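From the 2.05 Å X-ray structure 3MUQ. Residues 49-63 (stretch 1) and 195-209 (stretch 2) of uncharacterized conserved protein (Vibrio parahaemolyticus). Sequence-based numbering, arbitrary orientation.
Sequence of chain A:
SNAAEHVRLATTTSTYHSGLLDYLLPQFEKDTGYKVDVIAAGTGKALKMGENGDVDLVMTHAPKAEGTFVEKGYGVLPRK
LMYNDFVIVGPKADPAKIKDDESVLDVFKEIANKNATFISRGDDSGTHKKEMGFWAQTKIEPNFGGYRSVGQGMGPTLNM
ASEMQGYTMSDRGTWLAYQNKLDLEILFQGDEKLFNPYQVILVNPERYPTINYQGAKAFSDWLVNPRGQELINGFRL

Stretch 1 49-63: MGENGDVDLVMTHAP
Stretch 2, residues 195-209: FNPYQVILVNPERYP

Residues 57-60 form a strand that runs antiparallel to the strand 195-203, their axes 4.6 Å apart at closest approach and their directions 163° apart. Leu57 pairs with Leu202, Val58 with Ile201, Met59 (selenomethionine) with Val200 and Thr60 with Gln199. Extended phi/psi values, such as -129/152 at Val58, turn alternate peptides toward the partner. Val58 and Ile201 thus satisfy each other twice, N to O at 2.8 Å both ways. Thr60 N donates to Gln199 O (3.0 Å) and Gln199 N to Thr60 O (2.9 Å), while Val203 N extends the ladder to Asp56 O (3.0 Å). A water donates to both Asp56 O and Val203 O, 2.8 Å each.

Leu57 (p, t), Met59, Val200 (p) and Leu202 (m, t) share one face, where Leu57 CD1 lies 3.5 Å from Val200 CG2 and 3.8 Å from Leu202 CD2. On the other, Val58 CG2 meets Ile201 CB at 3.9 Å; the polar Thr60 OG1 and Gln199 NE2 find partners elsewhere in the structure. Beta-branched valine and isoleucine suit extended backbone.

Beyond the paired strand, His61 (chi1 p) sets its CB over the Tyr198 ring (chi1 m), 3.7 Å from the centroid, and Pro63 CG touches Pro197 CG at 3.6 Å.

At the other end, the helix that enters from earlier in the chain closes in a Schellman motif: Gly53 N bonds to Gly50 O (3.1 Å) and Asp54 N to Met49 O (2.9 Å). Gly53's phi of 74° favours glycine, and a CB would clash with Tyr208 CE1; instead its CA sits 3.5 Å from the Tyr208 ring centroid, over the face. Glu51 O accepts from Tyr208 OH (2.8 Å) and Arg207 NH2 (2.9 Å). A second water donates to Gly50 O (2.8 Å) and accepts from Arg207 NE (2.9 Å), so arginine's separate donors serve one carbonyl directly and a second through the water.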

# COMPACT_ATOMS: atom_id res chain seq x y z
N MSE A 49 -1.20 -23.13 -10.32
CA MSE A 49 -0.18 -22.93 -11.32
C MSE A 49 1.14 -22.49 -10.65
O MSE A 49 2.23 -22.86 -11.10
CB MSE A 49 -0.66 -21.90 -12.34
CG MSE A 49 -1.73 -22.44 -13.32
SE MSE A 49 -2.12 -21.13 -14.74
CE MSE A 49 -3.09 -19.80 -13.70
N GLY A 50 1.04 -21.70 -9.58
CA GLY A 50 2.21 -21.31 -8.81
C GLY A 50 2.80 -22.49 -8.06
O GLY A 50 4.03 -22.72 -8.05
N GLU A 51 1.93 -23.28 -7.43
CA GLU A 51 2.36 -24.53 -6.79
C GLU A 51 3.08 -25.48 -7.78
O GLU A 51 4.03 -26.17 -7.41
CB GLU A 51 1.14 -25.25 -6.17
CG GLU A 51 1.47 -26.60 -5.50
CD GLU A 51 0.20 -27.37 -5.16
OE1 GLU A 51 -0.88 -26.74 -5.06
OE2 GLU A 51 0.29 -28.61 -5.00
N ASN A 52 2.60 -25.51 -9.02
CA ASN A 52 3.19 -26.39 -10.02
C ASN A 52 4.38 -25.78 -10.78
O ASN A 52 5.01 -26.46 -11.60
CB ASN A 52 2.13 -26.88 -11.00
CG ASN A 52 1.28 -27.99 -10.41
OD1 ASN A 52 1.63 -28.54 -9.36
ND2 ASN A 52 0.18 -28.34 -11.08
N GLY A 53 4.71 -24.52 -10.51
CA GLY A 53 5.85 -23.89 -11.14
C GLY A 53 5.64 -23.53 -12.61
O GLY A 53 6.60 -23.43 -13.37
N ASP A 54 4.38 -23.33 -12.99
CA ASP A 54 4.04 -22.97 -14.36
C ASP A 54 4.30 -21.48 -14.61
O ASP A 54 4.49 -21.07 -15.75
CB ASP A 54 2.55 -23.23 -14.67
CG ASP A 54 2.11 -24.65 -14.35
OD1 ASP A 54 2.96 -25.54 -14.17
OD2 ASP A 54 0.87 -24.88 -14.30
N VAL A 55 4.25 -20.68 -13.53
CA VAL A 55 4.40 -19.23 -13.62
C VAL A 55 5.44 -18.76 -12.60
O VAL A 55 5.87 -19.54 -11.74
CB VAL A 55 3.06 -18.50 -13.35
CG1 VAL A 55 2.01 -18.83 -14.41
CG2 VAL A 55 2.55 -18.83 -11.94
N ASP A 56 5.80 -17.48 -12.65
CA ASP A 56 6.87 -16.96 -11.79
C ASP A 56 6.37 -16.30 -10.52
O ASP A 56 7.12 -16.21 -9.54
CB ASP A 56 7.74 -15.98 -12.57
CG ASP A 56 8.27 -16.57 -13.86
OD1 ASP A 56 8.88 -17.66 -13.79
OD2 ASP A 56 8.08 -15.96 -14.92
N LEU A 57 5.14 -15.79 -10.56
CA LEU A 57 4.52 -15.23 -9.36
C LEU A 57 3.01 -15.16 -9.52
O LEU A 57 2.49 -15.32 -10.63
CB LEU A 57 5.11 -13.85 -9.03
CG LEU A 57 4.63 -12.61 -9.81
CD1 LEU A 57 5.19 -11.33 -9.18
CD2 LEU A 57 5.02 -12.69 -11.30
N VAL A 58 2.31 -14.93 -8.42
CA VAL A 58 0.86 -14.88 -8.43
C VAL A 58 0.32 -13.62 -7.77
O VAL A 58 0.95 -13.04 -6.88
CB VAL A 58 0.22 -16.10 -7.71
CG1 VAL A 58 0.66 -17.43 -8.34
CG2 VAL A 58 0.57 -16.07 -6.24
N MSE A 59 -0.86 -13.19 -8.22
CA MSE A 59 -1.54 -12.06 -7.61
C MSE A 59 -2.99 -12.43 -7.39
O MSE A 59 -3.73 -12.61 -8.35
CB MSE A 59 -1.45 -10.84 -8.54
CG MSE A 59 -2.19 -9.60 -8.02
SE MSE A 59 -2.16 -8.14 -9.31
CE MSE A 59 -0.21 -7.87 -9.42
N THR A 60 -3.39 -12.57 -6.14
CA THR A 60 -4.77 -12.93 -5.82
C THR A 60 -5.27 -12.06 -4.66
O THR A 60 -4.52 -11.25 -4.09
CB THR A 60 -4.90 -14.43 -5.45
OG1 THR A 60 -4.01 -14.73 -4.37
CG2 THR A 60 -4.54 -15.31 -6.63
N HIS A 61 -6.54 -12.22 -4.31
CA HIS A 61 -7.13 -11.49 -3.20
C HIS A 61 -7.92 -12.45 -2.32
O HIS A 61 -9.12 -12.27 -2.11
CB HIS A 61 -8.00 -10.34 -3.72
CG HIS A 61 -8.97 -10.75 -4.78
ND1 HIS A 61 -8.64 -10.79 -6.12
CD2 HIS A 61 -10.27 -11.14 -4.70
CE1 HIS A 61 -9.69 -11.19 -6.81
NE2 HIS A 61 -10.69 -11.41 -5.98
N ALA A 62 -7.22 -13.48 -1.81
CA ALA A 62 -7.81 -14.55 -1.00
C ALA A 62 -6.84 -14.91 0.12
O ALA A 62 -6.07 -15.86 0.01
CB ALA A 62 -8.10 -15.78 -1.86
N PRO A 63 -6.86 -14.12 1.21
CA PRO A 63 -5.93 -14.24 2.34
C PRO A 63 -5.79 -15.67 2.90
O PRO A 63 -4.68 -16.07 3.25
CB PRO A 63 -6.53 -13.31 3.41
CG PRO A 63 -7.31 -12.29 2.63
CD PRO A 63 -7.82 -13.01 1.40
N PHE A 195 -14.63 -6.13 0.80
CA PHE A 195 -13.29 -5.91 1.30
C PHE A 195 -12.31 -6.94 0.75
O PHE A 195 -12.39 -8.13 1.04
CB PHE A 195 -13.28 -5.90 2.83
CG PHE A 195 -11.99 -5.40 3.43
CD1 PHE A 195 -11.75 -4.04 3.55
CD2 PHE A 195 -11.01 -6.30 3.84
CE1 PHE A 195 -10.55 -3.57 4.09
CE2 PHE A 195 -9.82 -5.83 4.39
CZ PHE A 195 -9.59 -4.47 4.51
N ASN A 196 -11.38 -6.48 -0.07
CA ASN A 196 -10.44 -7.37 -0.73
C ASN A 196 -9.00 -6.92 -0.60
O ASN A 196 -8.56 -6.03 -1.32
CB ASN A 196 -10.80 -7.54 -2.20
CG ASN A 196 -12.01 -8.40 -2.40
OD1 ASN A 196 -11.94 -9.63 -2.28
ND2 ASN A 196 -13.15 -7.77 -2.68
N PRO A 197 -8.26 -7.57 0.30
CA PRO A 197 -6.80 -7.41 0.38
C PRO A 197 -6.15 -8.18 -0.77
O PRO A 197 -6.46 -9.37 -0.95
CB PRO A 197 -6.45 -8.10 1.70
CG PRO A 197 -7.75 -8.72 2.23
CD PRO A 197 -8.74 -8.69 1.12
N TYR A 198 -5.27 -7.53 -1.52
CA TYR A 198 -4.54 -8.17 -2.61
C TYR A 198 -3.12 -8.51 -2.21
O TYR A 198 -2.44 -7.69 -1.60
CB TYR A 198 -4.46 -7.23 -3.82
CG TYR A 198 -5.72 -7.22 -4.64
CD1 TYR A 198 -6.89 -6.67 -4.14
CD2 TYR A 198 -5.76 -7.77 -5.92
CE1 TYR A 198 -8.05 -6.66 -4.87
CE2 TYR A 198 -6.92 -7.76 -6.67
CZ TYR A 198 -8.06 -7.20 -6.13
OH TYR A 198 -9.23 -7.19 -6.86
N GLN A 199 -2.67 -9.70 -2.57
CA GLN A 199 -1.27 -10.05 -2.38
C GLN A 199 -0.62 -10.47 -3.68
O GLN A 199 -1.24 -11.11 -4.55
CB GLN A 199 -1.10 -11.20 -1.38
CG GLN A 199 -1.31 -10.83 0.06
CD GLN A 199 -0.61 -11.79 0.99
OE1 GLN A 199 0.50 -11.52 1.45
NE2 GLN A 199 -1.24 -12.91 1.26
N VAL A 200 0.66 -10.14 -3.79
CA VAL A 200 1.49 -10.66 -4.85
C VAL A 200 2.52 -11.54 -4.16
O VAL A 200 3.15 -11.12 -3.17
CB VAL A 200 2.15 -9.52 -5.67
CG1 VAL A 200 2.84 -8.54 -4.75
CG2 VAL A 200 3.16 -10.09 -6.68
N ILE A 201 2.67 -12.76 -4.66
CA ILE A 201 3.55 -13.74 -4.03
C ILE A 201 4.41 -14.44 -5.07
O ILE A 201 3.92 -14.93 -6.09
CB ILE A 201 2.72 -14.80 -3.27
CG1 ILE A 201 1.67 -14.12 -2.40
CG2 ILE A 201 3.64 -15.73 -2.45
CD1 ILE A 201 0.69 -15.09 -1.74
N LEU A 202 5.71 -14.50 -4.79
CA LEU A 202 6.67 -15.10 -5.69
C LEU A 202 6.65 -16.62 -5.59
O LEU A 202 6.56 -17.18 -4.50
CB LEU A 202 8.06 -14.62 -5.34
CG LEU A 202 8.20 -13.11 -5.28
CD1 LEU A 202 9.66 -12.75 -4.93
CD2 LEU A 202 7.77 -12.49 -6.60
N VAL A 203 6.78 -17.30 -6.73
CA VAL A 203 6.95 -18.74 -6.70
C VAL A 203 8.30 -19.07 -6.07
O VAL A 203 9.32 -18.46 -6.40
CB VAL A 203 6.78 -19.36 -8.09
CG1 VAL A 203 7.18 -20.85 -8.08
CG2 VAL A 203 5.31 -19.14 -8.60
N ASN A 204 8.31 -20.02 -5.14
CA ASN A 204 9.52 -20.34 -4.39
C ASN A 204 10.65 -20.85 -5.30
O ASN A 204 10.55 -21.92 -5.88
CB ASN A 204 9.18 -21.37 -3.33
CG ASN A 204 10.35 -21.66 -2.40
OD1 ASN A 204 11.50 -21.29 -2.68
ND2 ASN A 204 10.06 -22.32 -1.28
N PRO A 205 11.75 -20.08 -5.42
CA PRO A 205 12.81 -20.48 -6.35
C PRO A 205 13.55 -21.73 -5.88
O PRO A 205 14.24 -22.36 -6.66
CB PRO A 205 13.76 -19.28 -6.33
CG PRO A 205 13.57 -18.68 -4.98
CD PRO A 205 12.09 -18.84 -4.70
N GLU A 206 13.38 -22.06 -4.61
CA GLU A 206 13.89 -23.30 -4.05
C GLU A 206 13.15 -24.46 -4.68
O GLU A 206 13.75 -25.49 -4.98
CB GLU A 206 13.62 -23.33 -2.55
CG GLU A 206 14.82 -23.40 -1.65
CD GLU A 206 14.41 -23.66 -0.20
OE1 GLU A 206 13.19 -23.82 0.06
OE2 GLU A 206 15.30 -23.69 0.68
N ARG A 207 11.84 -24.31 -4.84
CA ARG A 207 11.03 -25.33 -5.47
C ARG A 207 11.27 -25.35 -6.97
O ARG A 207 11.22 -26.41 -7.59
CB ARG A 207 9.54 -25.11 -5.21
CG ARG A 207 9.07 -25.60 -3.88
CD ARG A 207 7.61 -25.25 -3.61
NE ARG A 207 6.67 -25.87 -4.55
CZ ARG A 207 6.29 -27.14 -4.49
NH1 ARG A 207 6.77 -27.94 -3.54
NH2 ARG A 207 5.43 -27.62 -5.37
N TYR A 208 11.53 -24.18 -7.55
CA TYR A 208 11.70 -24.08 -9.00
C TYR A 208 12.87 -23.18 -9.37
O TYR A 208 12.69 -22.00 -9.66
CB TYR A 208 10.41 -23.58 -9.67
CG TYR A 208 9.28 -24.54 -9.44
CD1 TYR A 208 9.20 -25.73 -10.18
CD2 TYR A 208 8.32 -24.31 -8.46
CE1 TYR A 208 8.19 -26.63 -9.96
CE2 TYR A 208 7.30 -25.20 -8.24
CZ TYR A 208 7.25 -26.37 -8.98
OH TYR A 208 6.23 -27.26 -8.75
N PRO A 209 14.08 -23.75 -9.38
CA PRO A 209 15.28 -23.00 -9.76
C PRO A 209 15.19 -22.60 -11.23
O PRO A 209 16.03 -21.84 -11.73
CB PRO A 209 16.41 -24.02 -9.56
CG PRO A 209 15.81 -25.11 -8.68
CD PRO A 209 14.37 -25.16 -9.08
O HOH W 1 5.61 -23.45 -5.82
O HOH W 2 9.65 -16.35 -8.24